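Local coordinates for lipoprotein (Klebsiella pneumoniae subsp. pneumoniae, PDB 4HWM) that is a lipoprotein of unknown function, built as a small antiparallel beta barrel with a helix packed outside it and probably tethered to a membrane in the cell, at residues C54-R59 / R105-C110; G49-C54 / I74-A79. All coordinates share one frame; numbering follows the deposited sequence.

Contact 1 (C54-R59 / R105-C110); sequences CRQWQR and RLTPEC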
loop_
_atom_site.group_PDB
_atom_site.type_symbol
_atom_site.label_atom_id
_atom_site.label_comp_id
_atom_site.label_asym_id
_atom_site.label_seq_id
_atom_site.Cartn_x
_atom_site.Cartn_y
_atom_site.Cartn_z
ATOM N N CYS A 54 2.792 4.343 -1.965
ATOM C CA CYS A 54 3.617 5.547 -2.148
ATOM C C CYS A 54 4.996 5.112 -2.563
ATOM O O CYS A 54 5.653 4.374 -1.843
ATOM C CB CYS A 54 3.655 6.346 -0.848
ATOM S SG CYS A 54 4.538 7.891 -0.943
ATOM N N ARG A 55 5.427 5.550 -3.733
ATOM C CA ARG A 55 6.721 5.155 -4.277
ATOM C C ARG A 55 7.495 6.409 -4.608
ATOM O O ARG A 55 6.920 7.376 -5.052
ATOM C CB ARG A 55 6.522 4.306 -5.505
ATOM C CG ARG A 55 5.631 3.124 -5.201
ATOM C CD ARG A 55 5.523 2.206 -6.335
ATOM N NE ARG A 55 4.366 1.325 -6.226
ATOM C CZ ARG A 55 4.155 0.226 -6.925
ATOM N NH1 ARG A 55 5.025 -0.178 -7.847
ATOM N NH2 ARG A 55 3.030 -0.442 -6.730
ATOM N N GLN A 56 8.793 6.398 -4.379
ATOM C CA GLN A 56 9.579 7.607 -4.517
ATOM C C GLN A 56 10.986 7.319 -5.004
ATOM O O GLN A 56 11.611 6.316 -4.648
ATOM C CB GLN A 56 9.655 8.346 -3.191
ATOM C CG GLN A 56 10.290 7.593 -2.066
ATOM C CD GLN A 56 10.176 8.331 -0.774
ATOM O OE1 GLN A 56 10.934 9.300 -0.532
ATOM N NE2 GLN A 56 9.266 7.898 0.076
ATOM N N TRP A 57 11.472 8.229 -5.836
ATOM C CA TRP A 57 12.890 8.301 -6.136
ATOM C C TRP A 57 13.182 9.761 -6.484
ATOM O O TRP A 57 13.298 10.575 -5.580
ATOM C CB TRP A 57 13.298 7.289 -7.212
ATOM C CG TRP A 57 14.765 7.354 -7.494
ATOM C CD1 TRP A 57 15.780 7.456 -6.569
ATOM C CD2 TRP A 57 15.373 7.343 -8.767
ATOM N NE1 TRP A 57 16.993 7.523 -7.219
ATOM C CE2 TRP A 57 16.770 7.467 -8.567
ATOM C CE3 TRP A 57 14.882 7.261 -10.067
ATOM C CZ2 TRP A 57 17.673 7.481 -9.621
ATOM C CZ3 TRP A 57 15.773 7.288 -11.117
ATOM C CH2 TRP A 57 17.163 7.412 -10.890
ATOM N N GLN A 58 13.238 10.106 -7.762
ATOM C CA GLN A 58 13.361 11.505 -8.163
ATOM C C GLN A 58 12.049 12.252 -7.966
ATOM O O GLN A 58 12.052 13.457 -7.739
ATOM C CB GLN A 58 13.846 11.675 -9.611
ATOM C CG GLN A 58 15.182 11.034 -9.911
ATOM C CD GLN A 58 16.307 11.621 -9.135
ATOM O OE1 GLN A 58 16.470 12.844 -9.090
ATOM N NE2 GLN A 58 17.092 10.765 -8.497
ATOM N N ARG A 59 10.935 11.526 -8.085
ATOM C CA ARG A 59 9.609 12.040 -7.824
ATOM C C ARG A 59 8.840 11.025 -6.990
ATOM O O ARG A 59 9.239 9.867 -6.906
ATOM C CB ARG A 59 8.855 12.289 -9.130
ATOM C CG ARG A 59 9.471 13.410 -9.962
ATOM C CD ARG A 59 8.673 13.674 -11.229
ATOM N NE ARG A 59 8.776 12.563 -12.175
ATOM C CZ ARG A 59 7.954 12.330 -13.205
ATOM N NH1 ARG A 59 6.938 13.135 -13.473
ATOM N NH2 ARG A 59 8.151 11.264 -13.974
ATOM N N ARG A 105 7.460 3.654 11.115
ATOM C CA ARG A 105 7.284 4.983 10.544
ATOM C C ARG A 105 7.660 5.007 9.059
ATOM O O ARG A 105 8.595 4.355 8.596
ATOM C CB ARG A 105 8.078 6.019 11.355
ATOM C CG ARG A 105 7.518 7.404 11.233
ATOM C CD ARG A 105 8.476 8.463 11.778
ATOM N NE ARG A 105 8.003 9.781 11.396
ATOM C CZ ARG A 105 8.609 10.923 11.702
ATOM N NH1 ARG A 105 9.732 10.924 12.420
ATOM N NH2 ARG A 105 8.079 12.072 11.290
ATOM N N LEU A 106 6.877 5.776 8.296
ATOM C CA LEU A 106 7.240 5.874 6.871
ATOM C C LEU A 106 8.083 7.103 6.626
ATOM O O LEU A 106 8.389 7.866 7.555
ATOM C CB LEU A 106 6.051 5.821 5.906
ATOM C CG LEU A 106 5.420 4.434 5.828
ATOM C CD1 LEU A 106 4.228 4.537 4.925
ATOM C CD2 LEU A 106 6.412 3.367 5.344
ATOM N N THR A 107 8.544 7.250 5.384
ATOM C CA THR A 107 9.287 8.466 4.994
ATOM C C THR A 107 8.408 9.685 5.200
ATOM O O THR A 107 7.189 9.584 5.150
ATOM C CB THR A 107 9.726 8.498 3.519
ATOM O OG1 THR A 107 8.579 8.421 2.652
ATOM C CG2 THR A 107 10.652 7.330 3.228
ATOM N N PRO A 108 9.012 10.852 5.479
ATOM C CA PRO A 108 8.200 12.035 5.671
ATOM C C PRO A 108 7.306 12.353 4.487
ATOM O O PRO A 108 6.195 12.830 4.668
ATOM C CB PRO A 108 9.241 13.134 5.895
ATOM C CG PRO A 108 10.309 12.418 6.551
ATOM C CD PRO A 108 10.419 11.116 5.813
ATOM N N GLU A 109 7.796 12.087 3.286
ATOM C CA GLU A 109 6.965 12.494 2.178
ATOM C C GLU A 109 5.770 11.531 2.007
ATOM O O GLU A 109 4.722 12.050 1.650
ATOM C CB GLU A 109 7.747 12.832 0.898
ATOM C CG GLU A 109 8.706 11.777 0.468
ATOM C CD GLU A 109 10.073 12.020 1.038
ATOM O OE1 GLU A 109 10.220 12.101 2.283
ATOM O OE2 GLU A 109 11.012 12.139 0.244
ATOM N N CYS A 110 5.888 10.257 2.365
ATOM C CA CYS A 110 4.732 9.348 2.373
ATOM C C CYS A 110 3.761 9.763 3.476
ATOM O O CYS A 110 2.563 9.803 3.269
ATOM C CB CYS A 110 5.151 7.893 2.614
ATOM S SG CYS A 110 3.835 6.672 2.418
#
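Thr107 OG1 meets the amide end of Gln56 across this contact, and within its own segment the same oxygen accepts a 3.3 Å hydrogen bond from Cys110 N (156° at the hydrogen). That is an N-cap: a threonine suits the place because its short chain, with OG1 set between its own backbone N and carbonyl carbon (chi1 60°), reaches forward to Cys110 N in the first turn of the helix. Gln56 and Thr107 come from opposite directions, the glutamine chain extended beyond CG, and Gln56 CD stops 3.8 Å from Thr107 OG1. In one of its two modelled conformers Glu109 crosses the glutamine at about a right angle, its CG 3.9 Å from Gln56 CD. The contact thus joins strand 50-56 of the eight-stranded antiparallel barrel to the start of helix 108-118, which follows the last strand. Deeper in, two buried cysteines face each other. Cys54 and Cys110 form a disulfide in a crystal structure of this protein, but Cys110 occupies two positions; in the one described here its SG is 3.6 Å from Cys54 SG, too far for an S-S bond, and the other is probably the bonded state. Val60 and Ala62 of strand 60-70 also touch Cys54.

Contact 2 (G49-C54 / I74-A79); sequences GDTFDC and IYNVTA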
loop_
_atom_site.group_PDB
_atom_site.type_symbol
_atom_site.label_atom_id
_atom_site.label_comp_id
_atom_site.label_asym_id
_atom_site.label_seq_id
_atom_site.Cartn_x
_atom_site.Cartn_y
_atom_site.Cartn_z
ATOM N N GLY A 49 -9.023 -1.470 6.154
ATOM C CA GLY A 49 -8.764 -1.872 4.778
ATOM C C GLY A 49 -8.538 -0.740 3.807
ATOM O O GLY A 49 -8.486 -0.981 2.610
ATOM N N ASP A 50 -8.377 0.493 4.289
ATOM C CA ASP A 50 -7.909 1.563 3.402
ATOM C C ASP A 50 -6.398 1.384 3.210
ATOM O O ASP A 50 -5.693 0.926 4.104
ATOM C CB ASP A 50 -8.209 2.925 3.952
ATOM C CG ASP A 50 -9.679 3.241 3.967
ATOM O OD1 ASP A 50 -10.246 3.522 2.910
ATOM O OD2 ASP A 50 -10.295 3.189 5.055
ATOM N N THR A 51 -5.916 1.733 2.022
ATOM C CA THR A 51 -4.515 1.598 1.723
ATOM C C THR A 51 -3.939 2.844 1.095
ATOM O O THR A 51 -4.672 3.720 0.611
ATOM C CB THR A 51 -4.279 0.427 0.777
ATOM O OG1 THR A 51 -4.809 0.763 -0.506
ATOM C CG2 THR A 51 -4.899 -0.908 1.322
ATOM N N PHE A 52 -2.615 2.878 1.048
ATOM C CA PHE A 52 -1.896 3.975 0.397
ATOM C C PHE A 52 -0.594 3.439 -0.134
ATOM O O PHE A 52 0.217 2.909 0.643
ATOM C CB PHE A 52 -1.631 5.086 1.419
ATOM C CG PHE A 52 -1.278 6.425 0.818
ATOM C CD1 PHE A 52 -2.195 7.112 0.052
ATOM C CD2 PHE A 52 -0.031 6.989 1.030
ATOM C CE1 PHE A 52 -1.881 8.371 -0.450
ATOM C CE2 PHE A 52 0.291 8.218 0.510
ATOM C CZ PHE A 52 -0.619 8.896 -0.254
ATOM N N ASP A 53 -0.410 3.558 -1.448
ATOM C CA ASP A 53 0.756 2.997 -2.165
ATOM C C ASP A 53 1.599 4.202 -2.563
ATOM O O ASP A 53 1.120 5.008 -3.360
ATOM C CB ASP A 53 0.235 2.207 -3.374
ATOM C CG ASP A 53 1.332 1.656 -4.273
ATOM O OD1 ASP A 53 2.423 2.234 -4.339
ATOM O OD2 ASP A 53 1.057 0.645 -4.934
ATOM N N CYS A 54 2.792 4.343 -1.965
ATOM C CA CYS A 54 3.617 5.547 -2.148
ATOM C C CYS A 54 4.996 5.112 -2.563
ATOM O O CYS A 54 5.653 4.374 -1.843
ATOM C CB CYS A 54 3.655 6.346 -0.848
ATOM S SG CYS A 54 4.538 7.891 -0.943
ATOM N N ILE A 74 -6.272 -11.828 -0.781
ATOM C CA ILE A 74 -6.276 -10.377 -0.546
ATOM C C ILE A 74 -5.570 -9.617 -1.672
ATOM O O ILE A 74 -4.467 -9.970 -2.072
ATOM C CB ILE A 74 -5.581 -10.039 0.780
ATOM C CG1 ILE A 74 -6.340 -10.701 1.936
ATOM C CG2 ILE A 74 -5.508 -8.520 0.998
ATOM C CD1 ILE A 74 -7.738 -10.135 2.142
ATOM N N TYR A 75 -6.238 -8.564 -2.131
ATOM C CA TYR A 75 -5.717 -7.645 -3.149
ATOM C C TYR A 75 -5.804 -6.203 -2.681
ATOM O O TYR A 75 -6.721 -5.845 -1.955
ATOM C CB TYR A 75 -6.553 -7.743 -4.404
ATOM C CG TYR A 75 -6.553 -9.126 -5.025
ATOM C CD1 TYR A 75 -7.462 -10.087 -4.606
ATOM C CD2 TYR A 75 -5.623 -9.472 -6.003
ATOM C CE1 TYR A 75 -7.458 -11.359 -5.167
ATOM C CE2 TYR A 75 -5.614 -10.759 -6.580
ATOM C CZ TYR A 75 -6.531 -11.685 -6.146
ATOM O OH TYR A 75 -6.547 -12.944 -6.713
ATOM N N ASN A 76 -4.860 -5.378 -3.124
ATOM C CA ASN A 76 -5.026 -3.947 -3.080
ATOM C C ASN A 76 -5.649 -3.480 -4.399
ATOM O O ASN A 76 -5.141 -3.808 -5.450
ATOM C CB ASN A 76 -3.697 -3.233 -2.832
ATOM C CG ASN A 76 -3.890 -1.740 -2.599
ATOM O OD1 ASN A 76 -4.906 -1.329 -2.039
ATOM N ND2 ASN A 76 -2.932 -0.925 -3.032
ATOM N N VAL A 77 -6.725 -2.710 -4.314
ATOM C CA VAL A 77 -7.365 -2.080 -5.471
ATOM C C VAL A 77 -7.150 -0.572 -5.360
ATOM O O VAL A 77 -7.647 0.057 -4.445
ATOM C CB VAL A 77 -8.896 -2.383 -5.548
ATOM C CG1 VAL A 77 -9.475 -1.781 -6.820
ATOM C CG2 VAL A 77 -9.144 -3.889 -5.451
ATOM N N THR A 78 -6.379 0.021 -6.268
ATOM C CA THR A 78 -6.120 1.455 -6.157
ATOM C C THR A 78 -7.280 2.230 -6.715
ATOM O O THR A 78 -8.095 1.680 -7.457
ATOM C CB THR A 78 -4.868 1.909 -6.911
ATOM O OG1 THR A 78 -5.095 1.737 -8.312
ATOM C CG2 THR A 78 -3.647 1.175 -6.476
ATOM N N ALA A 79 -7.294 3.538 -6.435
ATOM C CA ALA A 79 -8.358 4.436 -6.896
ATOM C C ALA A 79 -8.439 4.530 -8.430
ATOM O O ALA A 79 -9.455 4.965 -8.957
ATOM C CB ALA A 79 -8.209 5.822 -6.260
HETATM O O HOH W 1 -3.157 1.907 -2.477
#
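Thr51 OG1 donates a short hydrogen bond, 2.6 Å long, to Asn76 OD1, and this bond is the tight part of the contact. The hydroxyl meets the carbonyl at a C=O...donor angle of 120°, tilted 28° out of the carbonyl plane. The side chains run alongside each other in opposite senses, and the methyl of Thr51 also comes near the oxygen, CG2 lying 3.4 Å from Asn76 OD1. Asparagine suits the site because it offers an acceptor and a donor on one short, flat group; with CG anti to the backbone N (chi1 -172°), that group is carried toward strand 50-56.

The strands 50-56 and 73-78 are not neighbours in the sheet: strand 60-70 runs between them. Curvature of the closed barrel brings them face to face, and their nearest alpha carbons, Thr51 CA and Asn76 CA, are still 7.4 Å apart. Side chains and solvent, not backbone bonds, must therefore bridge the interior.

On its looser side the contact is filled by a water molecule, which donates to Thr51 OG1 at 2.8 Å and accepts from Asn76 ND2 at 2.9 Å. Asp53 comes no closer than 4.5 Å, from its CB to Asn76 ND2; its carboxylate instead takes a hydrogen bond with Tyr95 and a salt bridge to Arg55. Tyr95 also binds Asn76 ND2, and so ties the two residues together indirectly.

Thr51 OG1 thus donates a hydrogen bond to the amide oxygen and accepts one from the water, so that hydroxyl, water and amide close a small ring of hydrogen bonds. In it Asn76 OD1 accepts from Thr51, while Asn76 ND2 donates to both the water and Tyr95; nearby, Arg55 probably helps to keep Asp53 ionised.

Contacts 1 and 2 use opposite faces of one strand, 50-56, and their centres lie about 16 Å apart. Both ranges include Cys54, which touches across contact 1 but takes no part in contact 2. Contact 2 is near the middle of the molecule, about 5 Å from the centre of the chain, and belongs to the barrel interior; contact 1, about 12 Å out, belongs to the outer face where helix 108-118 lies. Arg55, pointing away from the helix, reaches Asp96 instead. Phe52 makes the direct link: it turns away from the interior cluster toward the helix, its CE2 packing 3.9 Å from Cys110 O and its ring meeting Trp114.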